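Local coordinates for acetyltransferase (Agrobacterium tumefaciens str., PDB 2DXQ) that probably transfers an acetyl group from acetyl-coenzyme A to an acceptor substrate, as a member of the GNAT family of acetyltransferases, at the interface of chains A and B. Sequence-based numbering; all coordinates share one arbitrary frame. Chains: chain A/B, Acetyltransferase.

Contact 1: the interface of chains A and B. Residues chain A 122, 130, 133-134, 138, 140; chain B 142-143, 145.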
ATOM      1  N   THR A 122      -9.109   1.320   6.190  1.00 16.40           N
ATOM      2  CA  THR A 122      -9.593   0.550   7.315  1.00 18.49           C
ATOM      3  C   THR A 122     -10.981  -0.027   7.020  1.00 20.14           C
ATOM      4  O   THR A 122     -11.768   0.554   6.290  1.00 19.11           O
ATOM      5  CB  THR A 122      -9.528   1.345   8.641  1.00 18.44           C
ATOM      6  OG1 THR A 122      -9.848   0.475   9.736  1.00 19.32           O
ATOM      7  CG2 THR A 122     -10.479   2.536   8.634  1.00 17.05           C
ATOM      8  N   HIS A 130     -12.242   5.427  13.215  1.00 15.49           N
ATOM      9  CA  HIS A 130     -12.111   6.519  12.268  1.00 15.66           C
ATOM     10  C   HIS A 130     -11.641   7.790  12.957  1.00 15.81           C
ATOM     11  O   HIS A 130     -10.765   8.476  12.443  1.00 15.76           O
ATOM     12  CB  HIS A 130     -13.449   6.765  11.567  1.00 16.26           C
ATOM     13  CG  HIS A 130     -13.925   5.602  10.756  1.00 17.70           C
ATOM     14  ND1 HIS A 130     -14.962   5.702   9.855  1.00 22.03           N
ATOM     15  CD2 HIS A 130     -13.495   4.319  10.696  1.00 19.89           C
ATOM     16  CE1 HIS A 130     -15.155   4.526   9.280  1.00 21.97           C
ATOM     17  NE2 HIS A 130     -14.268   3.673   9.763  1.00 19.43           N
ATOM     18  N   TYR A 133      -7.973   7.666  13.675  1.00 14.08           N
ATOM     19  CA  TYR A 133      -7.107   8.014  12.550  1.00 14.53           C
ATOM     20  C   TYR A 133      -7.074   9.513  12.280  1.00 14.39           C
ATOM     21  O   TYR A 133      -6.022  10.059  11.936  1.00 15.35           O
ATOM     22  CB  TYR A 133      -7.454   7.210  11.294  1.00 14.54           C
ATOM     23  CG  TYR A 133      -7.026   5.755  11.422  1.00 14.98           C
ATOM     24  CD1 TYR A 133      -5.687   5.427  11.686  1.00 16.11           C
ATOM     25  CD2 TYR A 133      -7.954   4.723  11.323  1.00 14.94           C
ATOM     26  CE1 TYR A 133      -5.288   4.094  11.836  1.00 15.69           C
ATOM     27  CE2 TYR A 133      -7.558   3.371  11.450  1.00 17.17           C
ATOM     28  CZ  TYR A 133      -6.225   3.080  11.708  1.00 15.03           C
ATOM     29  OH  TYR A 133      -5.818   1.761  11.852  1.00 17.58           O
ATOM     30  N   GLU A 134      -8.214  10.185  12.442  1.00 15.31           N
ATOM     31  CA  GLU A 134      -8.242  11.640  12.288  1.00 15.23           C
ATOM     32  C   GLU A 134      -7.336  12.312  13.326  1.00 15.66           C
ATOM     33  O   GLU A 134      -6.642  13.270  13.017  1.00 16.33           O
ATOM     34  CB  GLU A 134      -9.672  12.170  12.360  1.00 15.86           C
ATOM     35  CG  GLU A 134     -10.498  11.736  11.121  1.00 16.52           C
ATOM     36  CD  GLU A 134     -11.970  12.052  11.221  1.00 21.55           C
ATOM     37  OE1 GLU A 134     -12.460  12.300  12.345  1.00 23.43           O
ATOM     38  OE2 GLU A 134     -12.644  12.026  10.163  1.00 21.69           O
ATOM     39  N   PHE A 138      -4.665  12.058   9.828  1.00 15.02           N
ATOM     40  CA  PHE A 138      -5.323  11.619   8.578  1.00 14.88           C
ATOM     41  C   PHE A 138      -6.620  12.381   8.319  1.00 15.22           C
ATOM     42  O   PHE A 138      -7.343  12.753   9.256  1.00 16.06           O
ATOM     43  CB  PHE A 138      -5.666  10.130   8.624  1.00 14.02           C
ATOM     44  CG  PHE A 138      -4.495   9.210   8.415  1.00 12.92           C
ATOM     45  CD1 PHE A 138      -3.920   9.058   7.144  1.00 13.58           C
ATOM     46  CD2 PHE A 138      -3.976   8.477   9.475  1.00 13.77           C
ATOM     47  CE1 PHE A 138      -2.834   8.184   6.932  1.00 12.14           C
ATOM     48  CE2 PHE A 138      -2.888   7.585   9.265  1.00 14.87           C
ATOM     49  CZ  PHE A 138      -2.323   7.447   8.014  1.00 13.56           C
ATOM     50  N   GLN A 140     -10.268  11.907   6.138  1.00 15.80           N
ATOM     51  CA  GLN A 140     -11.074  10.914   5.425  1.00 16.37           C
ATOM     52  C   GLN A 140     -11.551  11.538   4.101  1.00 16.88           C
ATOM     53  O   GLN A 140     -12.716  11.952   3.956  1.00 17.36           O
ATOM     54  CB  GLN A 140     -12.234  10.427   6.310  1.00 16.62           C
ATOM     55  CG  GLN A 140     -12.806   9.058   5.912  1.00 15.96           C
ATOM     56  CD  GLN A 140     -13.639   9.113   4.653  1.00 19.78           C
ATOM     57  OE1 GLN A 140     -14.756   9.649   4.660  1.00 19.78           O
ATOM     58  NE2 GLN A 140     -13.100   8.582   3.547  1.00 15.49           N
TER
ATOM     59  N   LYS B 142     -13.943  -0.427   2.343  1.00 16.69           N
ATOM     60  CA  LYS B 142     -12.843   0.063   3.171  1.00 16.75           C
ATOM     61  C   LYS B 142     -12.929   1.573   3.202  1.00 15.74           C
ATOM     62  O   LYS B 142     -13.173   2.194   2.168  1.00 15.70           O
ATOM     63  CB  LYS B 142     -11.495  -0.357   2.581  1.00 16.88           C
ATOM     64  CG  LYS B 142     -11.157  -1.850   2.675  1.00 20.02           C
ATOM     65  CD  LYS B 142     -10.681  -2.225   4.080  1.00 22.17           C
ATOM     66  CE  LYS B 142      -9.874  -3.527   4.092  1.00 24.99           C
ATOM     67  NZ  LYS B 142     -10.023  -4.207   5.413  1.00 26.01           N
ATOM     68  N   THR B 143     -12.721   2.168   4.378  1.00 14.56           N
ATOM     69  CA  THR B 143     -12.762   3.623   4.511  1.00 14.40           C
ATOM     70  C   THR B 143     -11.358   4.163   4.275  1.00 13.18           C
ATOM     71  O   THR B 143     -10.405   3.656   4.861  1.00 12.05           O
ATOM     72  CB  THR B 143     -13.259   4.004   5.911  1.00 14.98           C
ATOM     73  OG1 THR B 143     -14.583   3.470   6.075  1.00 17.54           O
ATOM     74  CG2 THR B 143     -13.306   5.526   6.095  1.00 16.28           C
ATOM     75  N   PHE B 145      -8.229   6.963   4.157  1.00 12.71           N
ATOM     76  CA  PHE B 145      -7.642   8.126   4.851  1.00 12.47           C
ATOM     77  C   PHE B 145      -6.349   8.537   4.172  1.00 12.28           C
ATOM     78  O   PHE B 145      -5.623   7.693   3.640  1.00 11.34           O
ATOM     79  CB  PHE B 145      -7.353   7.779   6.323  1.00 12.72           C
ATOM     80  CG  PHE B 145      -8.587   7.590   7.158  1.00 13.00           C
ATOM     81  CD1 PHE B 145      -9.112   8.652   7.901  1.00 12.45           C
ATOM     82  CD2 PHE B 145      -9.210   6.353   7.227  1.00 13.49           C
ATOM     83  CE1 PHE B 145     -10.267   8.483   8.680  1.00 14.27           C
ATOM     84  CE2 PHE B 145     -10.362   6.167   8.006  1.00 14.37           C
ATOM     85  CZ  PHE B 145     -10.892   7.234   8.732  1.00 14.33           C
TER
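An antiparallel pairing of strands between two GNAT-family acetyltransferase subunits gives this interface its character: the C-terminal strand of chain B, 143-148, lies against chain A beside strand 117-122 and helix 127-135, although the structure alone does not prove that the dimer exists in solution. Backbone pairing comes first. A:Thr122 and B:Thr143 form an antiparallel bridge in which the amide N of B:Thr143 gives a short bond of 2.7 Å to the carbonyl O of A:Thr122, nearly along the C=O axis, while the amide N of A:Thr122 returns one of 3.0 Å to the carbonyl O of B:Thr143.

Apolar packing centres on B:Phe145, which buries 88 Å², more than any other residue here. With CG anti to the carbonyl carbon (chi1 -69°), it drives its ring into chain A. CB of A:Tyr133 sits over the ring centre on one face, 4.0 Å from CD1 of B:Phe145, and CG of A:Gln140 covers the rim of the opposite face. CG of A:His130 lies in the ring plane at the edge, and CZ of B:Phe145 is 3.8 Å from CB of A:His130. Nearer the backbone, CB of A:Phe138 touches CB of B:Phe145, the two side chains crossing at about a right angle.

Smaller contacts surround B:Thr143. Methyl CG2 of B:Thr143, anti to the backbone N, lies 3.6 Å from CG of A:Gln140, whose chain bends at chi2 (-74°). Hydroxyl OG1 of B:Thr143 faces CE1 of A:His130 tip to tip at 3.4 Å.

Contact 2: the interface of chains A and B. Residues chain A 27, 30-31, 33; chain B 75-78.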
ATOM      1  N   ASN A  27      -6.833  -9.712  14.815  1.00 19.28           N
ATOM      2  CA  ASN A  27      -7.739 -10.649  14.156  1.00 19.92           C
ATOM      3  C   ASN A  27      -7.913 -11.901  15.016  1.00 20.48           C
ATOM      4  O   ASN A  27      -7.207 -12.892  14.816  1.00 20.72           O
ATOM      5  CB  ASN A  27      -7.205 -11.036  12.764  1.00 19.86           C
ATOM      6  CG  ASN A  27      -6.994  -9.840  11.827  1.00 20.05           C
ATOM      7  OD1 ASN A  27      -7.766  -8.887  11.805  1.00 23.31           O
ATOM      8  ND2 ASN A  27      -5.950  -9.914  11.023  1.00 20.52           N
ATOM      9  N   ASP A  30      -7.987 -15.388  13.382  1.00 21.01           N
ATOM     10  CA  ASP A  30      -6.814 -15.873  12.644  1.00 20.75           C
ATOM     11  C   ASP A  30      -6.174 -17.027  13.389  1.00 20.12           C
ATOM     12  O   ASP A  30      -6.200 -17.045  14.622  1.00 20.18           O
ATOM     13  CB  ASP A  30      -5.763 -14.767  12.482  1.00 20.42           C
ATOM     14  CG  ASP A  30      -5.964 -13.927  11.234  1.00 20.65           C
ATOM     15  OD1 ASP A  30      -6.836 -14.239  10.373  1.00 21.95           O
ATOM     16  OD2 ASP A  30      -5.212 -12.944  11.099  1.00 18.59           O
ATOM     17  N   PRO A  31      -5.556 -17.977  12.646  1.00 20.38           N
ATOM     18  CA  PRO A  31      -4.806 -19.048  13.296  1.00 20.37           C
ATOM     19  C   PRO A  31      -3.617 -18.470  14.050  1.00 19.88           C
ATOM     20  O   PRO A  31      -3.072 -17.432  13.649  1.00 19.78           O
ATOM     21  CB  PRO A  31      -4.314 -19.902  12.124  1.00 20.40           C
ATOM     22  CG  PRO A  31      -4.325 -19.015  10.949  1.00 21.37           C
ATOM     23  CD  PRO A  31      -5.507 -18.093  11.178  1.00 20.64           C
ATOM     24  N   LEU A  33      -0.205 -18.446  14.528  1.00 16.76           N
ATOM     25  CA  LEU A  33       1.081 -18.833  13.952  1.00 16.73           C
ATOM     26  C   LEU A  33       2.138 -18.878  15.035  1.00 16.36           C
ATOM     27  O   LEU A  33       2.189 -17.999  15.893  1.00 16.37           O
ATOM     28  CB  LEU A  33       1.533 -17.807  12.904  1.00 16.37           C
ATOM     29  CG  LEU A  33       0.705 -17.661  11.639  1.00 18.23           C
ATOM     30  CD1 LEU A  33       1.353 -16.601  10.768  1.00 19.14           C
ATOM     31  CD2 LEU A  33       0.607 -18.979  10.888  1.00 20.16           C
TER
ATOM     32  N   THR B  75      -0.415 -11.392   9.177  1.00 15.66           N
ATOM     33  CA  THR B  75      -1.801 -11.674   9.529  1.00 15.50           C
ATOM     34  C   THR B  75      -2.385 -12.653   8.518  1.00 15.97           C
ATOM     35  O   THR B  75      -1.756 -12.944   7.491  1.00 16.24           O
ATOM     36  CB  THR B  75      -2.663 -10.374   9.576  1.00 15.42           C
ATOM     37  OG1 THR B  75      -2.884  -9.896   8.252  1.00 15.74           O
ATOM     38  CG2 THR B  75      -1.971  -9.294  10.404  1.00 15.34           C
ATOM     39  N   ARG B  76      -3.595 -13.142   8.801  1.00 16.29           N
ATOM     40  CA  ARG B  76      -4.313 -14.061   7.908  1.00 16.67           C
ATOM     41  C   ARG B  76      -3.432 -15.225   7.484  1.00 16.78           C
ATOM     42  O   ARG B  76      -3.314 -15.505   6.298  1.00 16.24           O
ATOM     43  CB  ARG B  76      -4.879 -13.353   6.659  1.00 16.78           C
ATOM     44  CG  ARG B  76      -6.295 -12.763   6.830  1.00 19.47           C
ATOM     45  CD  ARG B  76      -6.297 -11.656   7.861  1.00 20.20           C
ATOM     46  NE  ARG B  76      -7.587 -10.946   7.931  1.00 22.30           N
ATOM     47  CZ  ARG B  76      -8.564 -11.225   8.789  1.00 21.66           C
ATOM     48  NH1 ARG B  76      -8.433 -12.197   9.681  1.00 23.19           N
ATOM     49  NH2 ARG B  76      -9.683 -10.500   8.779  1.00 24.87           N
ATOM     50  N   ALA B  77      -2.830 -15.891   8.466  1.00 17.46           N
ATOM     51  CA  ALA B  77      -1.980 -17.052   8.223  1.00 17.70           C
ATOM     52  C   ALA B  77      -0.750 -16.711   7.374  1.00 17.51           C
ATOM     53  O   ALA B  77      -0.248 -17.542   6.596  1.00 17.70           O
ATOM     54  CB  ALA B  77      -2.809 -18.190   7.583  1.00 17.91           C
ATOM     55  N   ALA B  78      -0.256 -15.481   7.545  1.00 16.99           N
ATOM     56  CA  ALA B  78       0.877 -14.947   6.809  1.00 16.47           C
ATOM     57  C   ALA B  78       0.695 -14.926   5.281  1.00 16.39           C
ATOM     58  O   ALA B  78       1.654 -15.085   4.536  1.00 16.53           O
ATOM     59  CB  ALA B  78       2.194 -15.637   7.216  1.00 17.12           C
TER
HETATM   60  O   HOH W   1      -2.597 -15.853  11.383  1.00 19.41           O
HETATM   61  O   HOH W   2      -4.908  -8.059   8.858  1.00 26.40           O
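B:Arg76 is the polar arm of this dimer contact, reaching from the short left-handed helical turn 75-78 of one GNAT subunit to the loop that follows helix 16-26 of the other. Its chain leaves CB with chi1 at -89° and bends at chi2 (64°), so that CG and CD cross the carboxylate of A:Asp30 at about a right angle; CD of B:Arg76 comes 3.6 Å from OD1. From NE onward the guanidinium lies flat against the side-chain amide of A:Asn27, the planes 14° apart, with ND2 over the rim. NE of B:Arg76 is 3.6 Å from ND2 of A:Asn27, and NH2 3.9 Å from its OD1, contacts rather than bonds. At the tip, NH1 of B:Arg76 makes a 2.7 Å salt bridge to OD1 of A:Asp30, in the guanidinium plane but above the carboxylate plane.

OD2 of A:Asp30 accepts a bond of 2.8 Å from the backbone N of B:Arg76 and another from ND2 of A:Asn27 within its own chain. Both carboxylate oxygens are therefore gripped, and the guanidinium probably helps keep the acid ionised. A water links ND2 of A:Asn27 to OG1 of B:Thr75, and another joins O of A:Pro31 to N of B:Ala77.

CG of A:Pro31 packs on CB of B:Ala77, and CD1 of A:Leu33 meets CB of B:Ala78 at 3.8 Å. The turn of chain B sits between strands 61-71 and 81-88 and presses on chain A's loop between helices 16-26 and 35-47.

Contact 3: the interface of chains A and B. Residues chain A 16, 20, 23, 26, 33, 38, 41-42, 45, 86; chain B 72-75.
Insertion of a leucine between the first two long helices of a GNAT fold makes the hydrophobic half of this contact. B:Leu74, just ahead of the turn 75-78, buries 121 Å² against chain A, with CG anti to the carbonyl carbon (chi1 -67°) and both methyls directed among helices 16-26 and 35-47. CD1 of B:Leu74 meets CD1 of A:Leu16 at 3.7 Å, crossing it obliquely, while CD2 touches CG1 of A:Val41 and approaches CB of A:Ala38. The selenium of A:Met45, a selenomethionine, lies 3.7 Å from CG of B:Leu74; its chain bends at chi3 (81°). Nearer its backbone, CG of A:Met45 packs on CB of B:Pro72 at 3.8 Å. The ring of A:Tyr23 lies across two neighbours, which meet the same face: CE2 of A:Tyr23 is 4.0 Å from CB of B:Leu74, and CG faces the methyl CG2 of B:Thr75.

Polar contacts occupy the other flank. ND2 of A:Asn86, on strand 81-88, donates a bent bond of 2.8 Å to OD1 of B:Asn73 in the plane of that carbonyl, the two amides turned 24° apart. B:Asn73 has CG anti to its backbone N, and its ND2 in turn donates a bond of 2.9 Å to the hydroxyl OG1 of B:Thr75, which should help fix the rotation of the amide and so present OD1 to the partner. A water connects the same hydroxyl to OD1 of A:Asn86. CG2 of B:Thr75 lies over the amide of A:Asn86, 3.7 Å from its OD1.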
ATOM      1  N   LEU A  16       9.420 -11.032  17.124  1.00 18.80           N
ATOM      2  CA  LEU A  16       8.390 -11.821  16.468  1.00 17.87           C
ATOM      3  C   LEU A  16       7.302 -12.367  17.394  1.00 17.65           C
ATOM      4  O   LEU A  16       6.116 -12.213  17.072  1.00 17.40           O
ATOM      5  CB  LEU A  16       9.019 -12.910  15.563  1.00 17.90           C
ATOM      6  CG  LEU A  16       8.051 -13.705  14.682  1.00 17.15           C
ATOM      7  CD1 LEU A  16       7.111 -12.789  13.880  1.00 15.03           C
ATOM      8  CD2 LEU A  16       8.863 -14.635  13.746  1.00 17.68           C
ATOM      9  N   LEU A  20       3.370 -11.282  16.964  1.00 15.19           N
ATOM     10  CA  LEU A  20       2.315 -12.270  16.716  1.00 14.94           C
ATOM     11  C   LEU A  20       1.168 -12.132  17.727  1.00 15.22           C
ATOM     12  O   LEU A  20      -0.008 -12.242  17.369  1.00 14.94           O
ATOM     13  CB  LEU A  20       2.894 -13.697  16.686  1.00 14.91           C
ATOM     14  CG  LEU A  20       3.818 -14.037  15.502  1.00 15.09           C
ATOM     15  CD1 LEU A  20       4.470 -15.402  15.715  1.00 13.56           C
ATOM     16  CD2 LEU A  20       3.001 -14.055  14.187  1.00 13.79           C
ATOM     17  N   TYR A  23      -0.962  -9.266  16.559  1.00 14.79           N
ATOM     18  CA  TYR A  23      -1.756  -9.594  15.379  1.00 15.12           C
ATOM     19  C   TYR A  23      -2.881 -10.578  15.699  1.00 15.69           C
ATOM     20  O   TYR A  23      -3.899 -10.600  15.018  1.00 15.48           O
ATOM     21  CB  TYR A  23      -0.855 -10.119  14.260  1.00 15.50           C
ATOM     22  CG  TYR A  23       0.141  -9.109  13.719  1.00 14.41           C
ATOM     23  CD1 TYR A  23      -0.182  -7.752  13.612  1.00 13.69           C
ATOM     24  CD2 TYR A  23       1.387  -9.521  13.283  1.00 15.07           C
ATOM     25  CE1 TYR A  23       0.725  -6.840  13.105  1.00 15.24           C
ATOM     26  CE2 TYR A  23       2.302  -8.630  12.754  1.00 15.99           C
ATOM     27  CZ  TYR A  23       1.971  -7.286  12.673  1.00 15.69           C
ATOM     28  OH  TYR A  23       2.879  -6.407  12.149  1.00 18.52           O
ATOM     29  N   LEU A  26      -5.511  -8.184  16.867  1.00 18.13           N
ATOM     30  CA  LEU A  26      -6.072  -7.565  15.677  1.00 18.37           C
ATOM     31  C   LEU A  26      -7.172  -8.444  15.072  1.00 19.49           C
ATOM     32  O   LEU A  26      -8.296  -7.973  14.862  1.00 18.78           O
ATOM     33  CB  LEU A  26      -4.976  -7.268  14.649  1.00 18.79           C
ATOM     34  CG  LEU A  26      -5.372  -6.587  13.328  1.00 17.95           C
ATOM     35  CD1 LEU A  26      -6.055  -5.246  13.609  1.00 18.47           C
ATOM     36  CD2 LEU A  26      -4.134  -6.408  12.445  1.00 18.44           C
ATOM     37  N   LEU A  33      -0.205 -18.446  14.528  1.00 16.76           N
ATOM     38  CA  LEU A  33       1.081 -18.833  13.952  1.00 16.73           C
ATOM     39  C   LEU A  33       2.138 -18.878  15.035  1.00 16.36           C
ATOM     40  O   LEU A  33       2.189 -17.999  15.893  1.00 16.37           O
ATOM     41  CB  LEU A  33       1.533 -17.807  12.904  1.00 16.37           C
ATOM     42  CG  LEU A  33       0.705 -17.661  11.639  1.00 18.23           C
ATOM     43  CD1 LEU A  33       1.353 -16.601  10.768  1.00 19.14           C
ATOM     44  CD2 LEU A  33       0.607 -18.979  10.888  1.00 20.16           C
ATOM     45  N   ALA A  38       6.152 -18.395  11.394  1.00 14.47           N
ATOM     46  CA  ALA A  38       6.160 -17.018  10.934  1.00 14.16           C
ATOM     47  C   ALA A  38       7.540 -16.508  10.546  1.00 14.42           C
ATOM     48  O   ALA A  38       7.659 -15.421   9.995  1.00 14.48           O
ATOM     49  CB  ALA A  38       5.501 -16.090  12.007  1.00 14.11           C
ATOM     50  N   VAL A  41       8.487 -15.449   6.583  1.00 14.49           N
ATOM     51  CA  VAL A  41       7.837 -14.191   6.175  1.00 14.15           C
ATOM     52  C   VAL A  41       8.369 -12.996   6.972  1.00 14.20           C
ATOM     53  O   VAL A  41       8.634 -11.934   6.397  1.00 13.64           O
ATOM     54  CB  VAL A  41       6.288 -14.277   6.226  1.00 13.82           C
ATOM     55  CG1 VAL A  41       5.679 -12.913   5.942  1.00 16.24           C
ATOM     56  CG2 VAL A  41       5.802 -15.249   5.179  1.00 14.42           C
ATOM     57  N   PHE A  42       8.569 -13.164   8.284  1.00 14.11           N
ATOM     58  CA  PHE A  42       9.133 -12.072   9.088  1.00 15.51           C
ATOM     59  C   PHE A  42      10.500 -11.623   8.541  1.00 15.53           C
ATOM     60  O   PHE A  42      10.777 -10.420   8.413  1.00 15.75           O
ATOM     61  CB  PHE A  42       9.218 -12.463  10.578  1.00 15.17           C
ATOM     62  CG  PHE A  42       9.616 -11.327  11.488  1.00 15.71           C
ATOM     63  CD1 PHE A  42       8.899 -10.135  11.484  1.00 16.60           C
ATOM     64  CD2 PHE A  42      10.698 -11.458  12.354  1.00 16.92           C
ATOM     65  CE1 PHE A  42       9.263  -9.081  12.332  1.00 18.05           C
ATOM     66  CE2 PHE A  42      11.069 -10.397  13.213  1.00 18.72           C
ATOM     67  CZ  PHE A  42      10.339  -9.220  13.188  1.00 17.65           C
HETATM   68  N   MSE A  45      10.064  -9.633   5.489  1.00 16.78           N
HETATM   69  CA  MSE A  45       9.599  -8.296   5.856  1.00 17.82           C
HETATM   70  C   MSE A  45      10.754  -7.404   6.292  1.00 17.31           C
HETATM   71  O   MSE A  45      10.855  -6.240   5.876  1.00 16.09           O
HETATM   72  CB  MSE A  45       8.539  -8.382   6.961  1.00 17.51           C
HETATM   73  CG  MSE A  45       7.227  -8.987   6.473  1.00 17.54           C
HETATM   74 SE   MSE A  45       5.875  -9.068   7.849  1.00 22.85          SE
HETATM   75  CE  MSE A  45       5.263  -7.218   7.715  1.00 21.65           C
ATOM     76  N   ASN A  86      -1.787  -2.735   9.195  1.00 13.01           N
ATOM     77  CA  ASN A  86      -1.773  -3.578  10.389  1.00 13.73           C
ATOM     78  C   ASN A  86      -1.508  -2.820  11.682  1.00 13.49           C
ATOM     79  O   ASN A  86      -0.596  -3.142  12.459  1.00 12.57           O
ATOM     80  CB  ASN A  86      -0.859  -4.777  10.214  1.00 15.35           C
ATOM     81  CG  ASN A  86      -1.368  -5.721   9.143  1.00 15.13           C
ATOM     82  OD1 ASN A  86      -2.585  -5.909   8.995  1.00 18.74           O
ATOM     83  ND2 ASN A  86      -0.456  -6.295   8.383  1.00 16.74           N
TER
ATOM     84  N   PRO B  72       4.560  -8.505   1.784  1.00 13.42           N
ATOM     85  CA  PRO B  72       4.634  -9.624   2.722  1.00 13.79           C
ATOM     86  C   PRO B  72       3.946  -9.235   4.023  1.00 13.48           C
ATOM     87  O   PRO B  72       3.914  -8.031   4.385  1.00 13.24           O
ATOM     88  CB  PRO B  72       6.138  -9.815   2.951  1.00 14.21           C
ATOM     89  CG  PRO B  72       6.747  -8.470   2.678  1.00 14.33           C
ATOM     90  CD  PRO B  72       5.867  -7.842   1.591  1.00 13.97           C
ATOM     91  N   ASN B  73       3.416 -10.237   4.717  1.00 13.19           N
ATOM     92  CA  ASN B  73       2.462  -9.993   5.776  1.00 13.61           C
ATOM     93  C   ASN B  73       2.317 -11.183   6.709  1.00 13.76           C
ATOM     94  O   ASN B  73       2.349 -12.328   6.258  1.00 13.61           O
ATOM     95  CB  ASN B  73       1.105  -9.710   5.111  1.00 13.67           C
ATOM     96  CG  ASN B  73      -0.010  -9.538   6.112  1.00 16.32           C
ATOM     97  OD1 ASN B  73       0.075  -8.693   7.000  1.00 16.29           O
ATOM     98  ND2 ASN B  73      -1.047 -10.359   5.996  1.00 15.08           N
ATOM     99  N   LEU B  74       2.090 -10.910   7.991  1.00 13.70           N
ATOM    100  CA  LEU B  74       1.950 -11.962   8.995  1.00 14.82           C
ATOM    101  C   LEU B  74       0.539 -12.287   9.430  1.00 15.03           C
ATOM    102  O   LEU B  74       0.317 -13.350  10.009  1.00 16.55           O
ATOM    103  CB  LEU B  74       2.791 -11.643  10.231  1.00 14.49           C
ATOM    104  CG  LEU B  74       4.303 -11.660  10.024  1.00 15.95           C
ATOM    105  CD1 LEU B  74       4.959 -11.264  11.314  1.00 18.00           C
ATOM    106  CD2 LEU B  74       4.785 -13.040   9.564  1.00 18.03           C
ATOM    107  N   THR B  75      -0.415 -11.392   9.177  1.00 15.66           N
ATOM    108  CA  THR B  75      -1.801 -11.674   9.529  1.00 15.50           C
ATOM    109  C   THR B  75      -2.385 -12.653   8.518  1.00 15.97           C
ATOM    110  O   THR B  75      -1.756 -12.944   7.491  1.00 16.24           O
ATOM    111  CB  THR B  75      -2.663 -10.374   9.576  1.00 15.42           C
ATOM    112  OG1 THR B  75      -2.884  -9.896   8.252  1.00 15.74           O
ATOM    113  CG2 THR B  75      -1.971  -9.294  10.404  1.00 15.34           C
TER
HETATM  114  O   HOH W   3      -4.908  -8.059   8.858  1.00 26.40           O

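Contact 2 and contact 3 form one continuous surface: their C-alpha centres are about 7 Å apart and they share A:Leu33, in the loop between helices 16-26 and 35-47, and B:Thr75, the first residue of the turn 75-78. Contact 1 lies about 23 Å from contact 2 and 22 Å from contact 3, between C-alpha centres, and uses the C-terminal strand of chain B instead. Chain B thus grips chain A with two separate pieces of its sequence, and two-fold symmetry repeats every contact with the chains exchanged. Such widely spaced, reciprocal attachment would fix the subunits' relative orientation and is consistent with a genuine dimer, without proving it.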